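Local coordinates for uncharacterized protein (Aeromonas hydrophila J-1, PDB 6R1J), which serves as the AhlC component of the tripartite alpha-pore-forming toxin AHL, here in its soluble form, and probably takes part in assembling the membrane pore, at residues A[116-119]-A[120-123]; A[107-110]-A[111-114]; A[124-127]-A[128-131]. The protein carries 3 engineered substitutions. All coordinates share one frame; numbering follows the deposited sequence.

Contact 1: A[116-119]-A[120-123]; sequences DNIA and LQRI
Within the long helix 78-157 of this almost wholly helical toxin component, I118 and R122 meet one turn apart, a methyl group against a flat cation. The CG2 branch of I118 sits 3.2 Å above one face of the R122 guanidinium, displaced toward its rim, and comes nearest to NH1, 3.5 Å from CG2. With the R122 chain extended from CG to NE (chi3 176°), the group runs back along the helix surface far enough to bring that face under the methyl. Arginine suits this place because its hydrocarbon stem can lie on the helix while its charge reaches outward: NE forms a salt bridge with E126 of the second subunit. Beneath them the helical hydrogen bonds run in sequence, from L120 N to D116 O at 2.8 Å through R122 N to I118 O at 3.0 Å. Q121 lies over the preceding turn, its CG 3.3 Å from N117 O. A119, with a bare methyl, keeps its position slim beside helix 28-70. The flanking polar groups are held by other helices: D116 OD1 by N32 and the buried N117 OD1 by T204. L120 packs on F200 and L201 of helix 163-236, whereas I118, Q121 and R122 face V125 of the second subunit, so this turn is wedged between two helices of its own chain and a partner molecule.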
loop_
_atom_site.group_PDB
_atom_site.type_symbol
_atom_site.label_atom_id
_atom_site.label_comp_id
_atom_site.label_asym_id
_atom_site.label_seq_id
_atom_site.Cartn_x
_atom_site.Cartn_y
_atom_site.Cartn_z
ATOM N N ASP A 116 -18.346 -3.111 -6.729
ATOM C CA ASP A 116 -18.299 -3.741 -5.399
ATOM C C ASP A 116 -17.015 -3.300 -4.678
ATOM O O ASP A 116 -17.033 -3.072 -3.446
ATOM C CB ASP A 116 -18.499 -5.251 -5.502
ATOM C CG ASP A 116 -19.949 -5.648 -5.790
ATOM O OD1 ASP A 116 -20.831 -5.029 -5.158
ATOM O OD2 ASP A 116 -20.176 -6.576 -6.631
ATOM N N ASN A 117 -15.907 -3.158 -5.403
ATOM C CA ASN A 117 -14.644 -2.701 -4.765
ATOM C C ASN A 117 -14.813 -1.291 -4.191
ATOM O O ASN A 117 -14.407 -1.088 -3.043
ATOM C CB ASN A 117 -13.474 -2.695 -5.740
ATOM C CG ASN A 117 -12.855 -4.070 -5.870
ATOM O OD1 ASN A 117 -13.197 -4.982 -5.111
ATOM N ND2 ASN A 117 -11.865 -4.203 -6.740
ATOM N N ILE A 118 -15.311 -0.368 -4.992
ATOM C CA ILE A 118 -15.584 1.021 -4.535
ATOM C C ILE A 118 -16.496 0.968 -3.295
ATOM O O ILE A 118 -16.170 1.628 -2.293
ATOM C CB ILE A 118 -16.143 1.828 -5.712
ATOM C CG1 ILE A 118 -15.071 1.969 -6.790
ATOM C CG2 ILE A 118 -16.651 3.184 -5.260
ATOM C CD1 ILE A 118 -15.574 2.525 -8.077
ATOM N N ALA A 119 -17.587 0.189 -3.326
ATOM C CA ALA A 119 -18.535 0.042 -2.184
ATOM C C ALA A 119 -17.760 -0.484 -0.969
ATOM O O ALA A 119 -17.940 0.038 0.128
ATOM C CB ALA A 119 -19.712 -0.855 -2.549
ATOM N N LEU A 120 -16.879 -1.479 -1.129
ATOM C CA LEU A 120 -16.078 -1.980 0.017
ATOM C C LEU A 120 -15.139 -0.892 0.567
ATOM O O LEU A 120 -14.993 -0.843 1.805
ATOM C CB LEU A 120 -15.272 -3.210 -0.393
ATOM C CG LEU A 120 -16.074 -4.498 -0.469
ATOM C CD1 LEU A 120 -15.180 -5.628 -0.976
ATOM C CD2 LEU A 120 -16.696 -4.826 0.885
ATOM N N GLN A 121 -14.559 -0.083 -0.319
ATOM C CA GLN A 121 -13.665 1.042 0.061
ATOM C C GLN A 121 -14.432 2.060 0.916
ATOM O O GLN A 121 -13.889 2.470 1.924
ATOM C CB GLN A 121 -13.078 1.656 -1.189
ATOM C CG GLN A 121 -11.998 0.768 -1.793
ATOM C CD GLN A 121 -11.394 1.484 -2.965
ATOM O OE1 GLN A 121 -11.649 1.159 -4.124
ATOM N NE2 GLN A 121 -10.694 2.560 -2.648
ATOM N N ARG A 122 -15.673 2.400 0.549
ATOM C CA ARG A 122 -16.510 3.340 1.346
ATOM C C ARG A 122 -16.695 2.738 2.729
ATOM O O ARG A 122 -16.513 3.437 3.710
ATOM C CB ARG A 122 -17.879 3.613 0.721
ATOM C CG ARG A 122 -17.851 4.286 -0.636
ATOM C CD ARG A 122 -19.267 4.677 -1.071
ATOM N NE ARG A 122 -19.209 5.395 -2.323
ATOM C CZ ARG A 122 -19.435 4.873 -3.504
ATOM N NH1 ARG A 122 -19.778 3.591 -3.641
ATOM N NH2 ARG A 122 -19.317 5.649 -4.563
ATOM N N ILE A 123 -16.948 1.440 2.795
ATOM C CA ILE A 123 -17.130 0.719 4.073
ATOM C C ILE A 123 -15.832 0.783 4.902
ATOM O O ILE A 123 -15.941 0.991 6.121
ATOM C CB ILE A 123 -17.631 -0.707 3.797
ATOM C CG1 ILE A 123 -19.076 -0.654 3.284
ATOM C CG2 ILE A 123 -17.525 -1.571 5.034
ATOM C CD1 ILE A 123 -19.646 -1.996 2.873
#

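Contact 2: A[107-110]-A[111-114]; sequences QSAN and DRIT
A109 O is gripped by three N-H groups. I113 N makes the helical hydrogen bond to it at 3.2 Å, R112 N adds a weak one whose N-H...O angle is only 121°, and N36 ND2 of helix 28-70 supplies a third, which ties the backbone of this helix to its neighbour. The R112 N-H is divided between A109 O and S108 O, both bonds weak, with R112 N 3.3 Å from S108 O, whereas the turns on either side are firmer: D111 N reaches Q107 O at 2.9 Å, and T114 N approaches N110 O in the carbonyl plane at 3.0 Å. T114 OG1 also lies near N110 O, at 3.2 Å, its hydroxyl turned back along the helix beside its own backbone N (chi1 -54°).

D111 and N110 are joined across the exposed side by a water that accepts a hydrogen bond from N110 ND2 and donates one to D111 OD1, 2.8 Å away. The other end of the asparagine amide, OD1, is bonded to S208, so the amide is held at both ends. R112 bends at chi3 (-44°), which folds the guanidinium back over the preceding turn until A109 CA stands 3.7 Å above one of its faces. A small residue at 109 admits that approach, and its methyl packs on V40 and F211. I113, one turn on, meets V37 and F207, while D111 and R112 stay toward solvent. Small or branched nonpolar residues one turn apart on the inner face, with charged ones on the outer, are the mark of an amphipathic helix in a helical bundle.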
loop_
_atom_site.group_PDB
_atom_site.type_symbol
_atom_site.label_atom_id
_atom_site.label_comp_id
_atom_site.label_asym_id
_atom_site.label_seq_id
_atom_site.Cartn_x
_atom_site.Cartn_y
_atom_site.Cartn_z
ATOM N N GLN A 107 -16.365 -7.434 -19.823
ATOM C CA GLN A 107 -16.541 -6.057 -19.315
ATOM C C GLN A 107 -17.684 -6.014 -18.279
ATOM O O GLN A 107 -17.508 -5.310 -17.277
ATOM C CB GLN A 107 -16.783 -5.093 -20.463
ATOM C CG GLN A 107 -15.503 -4.791 -21.217
ATOM C CD GLN A 107 -15.803 -4.110 -22.519
ATOM O OE1 GLN A 107 -16.878 -4.300 -23.092
ATOM N NE2 GLN A 107 -14.854 -3.298 -22.975
ATOM N N SER A 108 -18.794 -6.711 -18.520
ATOM C CA SER A 108 -19.940 -6.749 -17.565
ATOM C C SER A 108 -19.449 -7.229 -16.212
ATOM O O SER A 108 -19.688 -6.562 -15.237
ATOM C CB SER A 108 -21.058 -7.629 -18.019
ATOM O OG SER A 108 -21.550 -7.125 -19.230
ATOM N N ALA A 109 -18.837 -8.399 -16.171
ATOM C CA ALA A 109 -18.415 -9.017 -14.909
ATOM C C ALA A 109 -17.380 -8.111 -14.218
ATOM O O ALA A 109 -17.442 -7.959 -12.964
ATOM C CB ALA A 109 -17.855 -10.399 -15.157
ATOM N N ASN A 110 -16.401 -7.621 -14.983
ATOM C CA ASN A 110 -15.286 -6.827 -14.399
ATOM C C ASN A 110 -15.854 -5.517 -13.830
ATOM O O ASN A 110 -15.433 -5.093 -12.754
ATOM C CB ASN A 110 -14.186 -6.547 -15.420
ATOM C CG ASN A 110 -12.910 -6.065 -14.771
ATOM O OD1 ASN A 110 -12.469 -6.599 -13.750
ATOM N ND2 ASN A 110 -12.312 -5.063 -15.375
ATOM N N ASP A 111 -16.756 -4.870 -14.544
ATOM C CA ASP A 111 -17.362 -3.586 -14.081
ATOM C C ASP A 111 -18.097 -3.778 -12.740
ATOM O O ASP A 111 -18.056 -2.846 -11.926
ATOM C CB ASP A 111 -18.283 -3.002 -15.152
ATOM C CG ASP A 111 -17.530 -2.468 -16.363
ATOM O OD1 ASP A 111 -16.278 -2.408 -16.317
ATOM O OD2 ASP A 111 -18.186 -2.170 -17.335
ATOM N N ARG A 112 -18.734 -4.930 -12.521
ATOM C CA ARG A 112 -19.449 -5.250 -11.253
ATOM C C ARG A 112 -18.395 -5.421 -10.164
ATOM O O ARG A 112 -18.619 -4.961 -9.025
ATOM C CB ARG A 112 -20.395 -6.452 -11.387
ATOM C CG ARG A 112 -21.652 -6.174 -12.204
ATOM C CD ARG A 112 -22.720 -7.239 -11.999
ATOM N NE ARG A 112 -22.189 -8.611 -12.024
ATOM C CZ ARG A 112 -22.043 -9.334 -13.145
ATOM N NH1 ARG A 112 -22.364 -8.820 -14.317
ATOM N NH2 ARG A 112 -21.575 -10.569 -13.104
ATOM N N ILE A 113 -17.254 -6.024 -10.481
ATOM C CA ILE A 113 -16.157 -6.126 -9.491
ATOM C C ILE A 113 -15.743 -4.715 -9.082
ATOM O O ILE A 113 -15.653 -4.469 -7.873
ATOM C CB ILE A 113 -14.929 -6.938 -9.994
ATOM C CG1 ILE A 113 -15.349 -8.348 -10.398
ATOM C CG2 ILE A 113 -13.907 -6.911 -8.886
ATOM C CD1 ILE A 113 -14.205 -9.282 -10.757
ATOM N N THR A 114 -15.493 -3.837 -10.028
ATOM C CA THR A 114 -15.046 -2.445 -9.716
ATOM C C THR A 114 -16.078 -1.726 -8.816
ATOM O O THR A 114 -15.692 -1.085 -7.834
ATOM C CB THR A 114 -14.954 -1.619 -10.993
ATOM O OG1 THR A 114 -14.113 -2.314 -11.898
ATOM C CG2 THR A 114 -14.467 -0.207 -10.765
HETATM O O HOH W 1 -14.255 -3.879 -17.595
#

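Contact 3: A[124-127]-A[128-131]; sequences GVEL and QATI
T130 turns its hydroxyl back upon E126, so that two donors of one residue converge on a single carbonyl. Its backbone N and its OG1 both bond to E126 O at 2.9 Å, and they arrive from opposite faces of the carbonyl plane. The OG1 bond comes in from above that plane, 35° out of it, rather than on a lone pair. Placing OG1 opposite its own carbonyl carbon (chi1 -57°) is what brings it to the preceding turn; threonine suits a helix here because its hydroxyl can be paid for by the backbone.

The E126 side chain leaves on another course. Its chain bends at chi2, and the carboxylate oxygen OE1 passes 4.1 Å from the methyl of A129, a residue small enough to let it by. OE2 continues to R122 of the second subunit, with which it forms a salt bridge. Q128 is likewise bent at chi2: its CG lies 3.5 Å from G124 O, and the amide end leads off from the preceding turn. G124, lacking a side chain, adds only backbone here, and I131 N closes the turn by bonding L127 O at 2.7 Å.

L127 packs on I194 and Q197 of helix 163-236, whereas V125 and A129 meet R122 of the second subunit. In chemical terms the T130 hydroxyl is satisfied by E126 O, which accepts two hydrogen bonds, while the glutamate charge is spent on the partner molecule, probably strengthening the association of the two subunits.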
loop_
_atom_site.group_PDB
_atom_site.type_symbol
_atom_site.label_atom_id
_atom_site.label_comp_id
_atom_site.label_asym_id
_atom_site.label_seq_id
_atom_site.Cartn_x
_atom_site.Cartn_y
_atom_site.Cartn_z
ATOM N N GLY A 124 -14.663 0.623 4.267
ATOM C CA GLY A 124 -13.370 0.669 4.984
ATOM C C GLY A 124 -13.147 2.047 5.595
ATOM O O GLY A 124 -12.692 2.133 6.716
ATOM N N VAL A 125 -13.538 3.107 4.902
ATOM C CA VAL A 125 -13.380 4.491 5.422
ATOM C C VAL A 125 -14.330 4.656 6.612
ATOM O O VAL A 125 -13.909 5.222 7.614
ATOM C CB VAL A 125 -13.591 5.545 4.326
ATOM C CG1 VAL A 125 -13.445 6.944 4.898
ATOM C CG2 VAL A 125 -12.642 5.343 3.152
ATOM N N GLU A 126 -15.524 4.065 6.585
ATOM C CA GLU A 126 -16.482 4.215 7.717
ATOM C C GLU A 126 -15.948 3.431 8.929
ATOM O O GLU A 126 -16.103 3.928 10.061
ATOM C CB GLU A 126 -17.919 3.971 7.227
ATOM C CG GLU A 126 -18.393 5.004 6.195
ATOM C CD GLU A 126 -18.166 6.483 6.523
ATOM O OE1 GLU A 126 -18.260 6.841 7.719
ATOM O OE2 GLU A 126 -17.886 7.294 5.574
ATOM N N LEU A 127 -15.217 2.332 8.727
ATOM C CA LEU A 127 -14.508 1.638 9.832
ATOM C C LEU A 127 -13.413 2.549 10.419
ATOM O O LEU A 127 -13.279 2.564 11.656
ATOM C CB LEU A 127 -13.885 0.340 9.321
ATOM C CG LEU A 127 -14.905 -0.706 8.880
ATOM C CD1 LEU A 127 -14.205 -1.928 8.309
ATOM C CD2 LEU A 127 -15.823 -1.084 10.030
ATOM N N GLN A 128 -12.677 3.288 9.591
ATOM C CA GLN A 128 -11.634 4.249 10.068
ATOM C C GLN A 128 -12.324 5.302 10.969
ATOM O O GLN A 128 -11.831 5.539 12.079
ATOM C CB GLN A 128 -10.846 4.872 8.907
ATOM C CG GLN A 128 -9.981 3.901 8.091
ATOM C CD GLN A 128 -8.815 3.336 8.879
ATOM O OE1 GLN A 128 -8.258 3.992 9.748
ATOM N NE2 GLN A 128 -8.411 2.104 8.585
ATOM N N ALA A 129 -13.452 5.877 10.542
ATOM C CA ALA A 129 -14.239 6.842 11.350
ATOM C C ALA A 129 -14.630 6.197 12.674
ATOM O O ALA A 129 -14.363 6.796 13.742
ATOM C CB ALA A 129 -15.455 7.337 10.602
ATOM N N THR A 130 -15.182 4.985 12.626
ATOM C CA THR A 130 -15.623 4.218 13.816
ATOM C C THR A 130 -14.424 3.960 14.744
ATOM O O THR A 130 -14.525 4.209 15.940
ATOM C CB THR A 130 -16.298 2.890 13.427
ATOM O OG1 THR A 130 -17.390 3.189 12.570
ATOM C CG2 THR A 130 -16.812 2.117 14.620
ATOM N N ILE A 131 -13.293 3.516 14.231
ATOM C CA ILE A 131 -12.153 3.210 15.130
ATOM C C ILE A 131 -11.641 4.513 15.779
ATOM O O ILE A 131 -11.267 4.479 16.967
ATOM C CB ILE A 131 -11.079 2.371 14.419
ATOM C CG1 ILE A 131 -10.161 1.690 15.433
ATOM C CG2 ILE A 131 -10.288 3.197 13.428
ATOM C CD1 ILE A 131 -9.256 0.624 14.849
#

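How the contacts relate
All three contacts lie on helix 78-157, in the order contact 2, contact 1, contact 3. The centres of contacts 2 and 1 are 14 Å apart, those of 1 and 3 12 Å, and those of 2 and 3, which do not touch, 26 Å. Contacts 1 and 3 are halves of one interface: the arginine of contact 1 pairs with the glutamate of contact 3 on the second subunit, and the reverse. Numbers fall on one helix as they rise on the other (R122 with E126, I118 with Q128, T114 with A132 of that subunit), so the helices run antiparallel. Contact 2 lies nearest the chain's middle, its I113 side chain about 13 Å from a bound sodium ion.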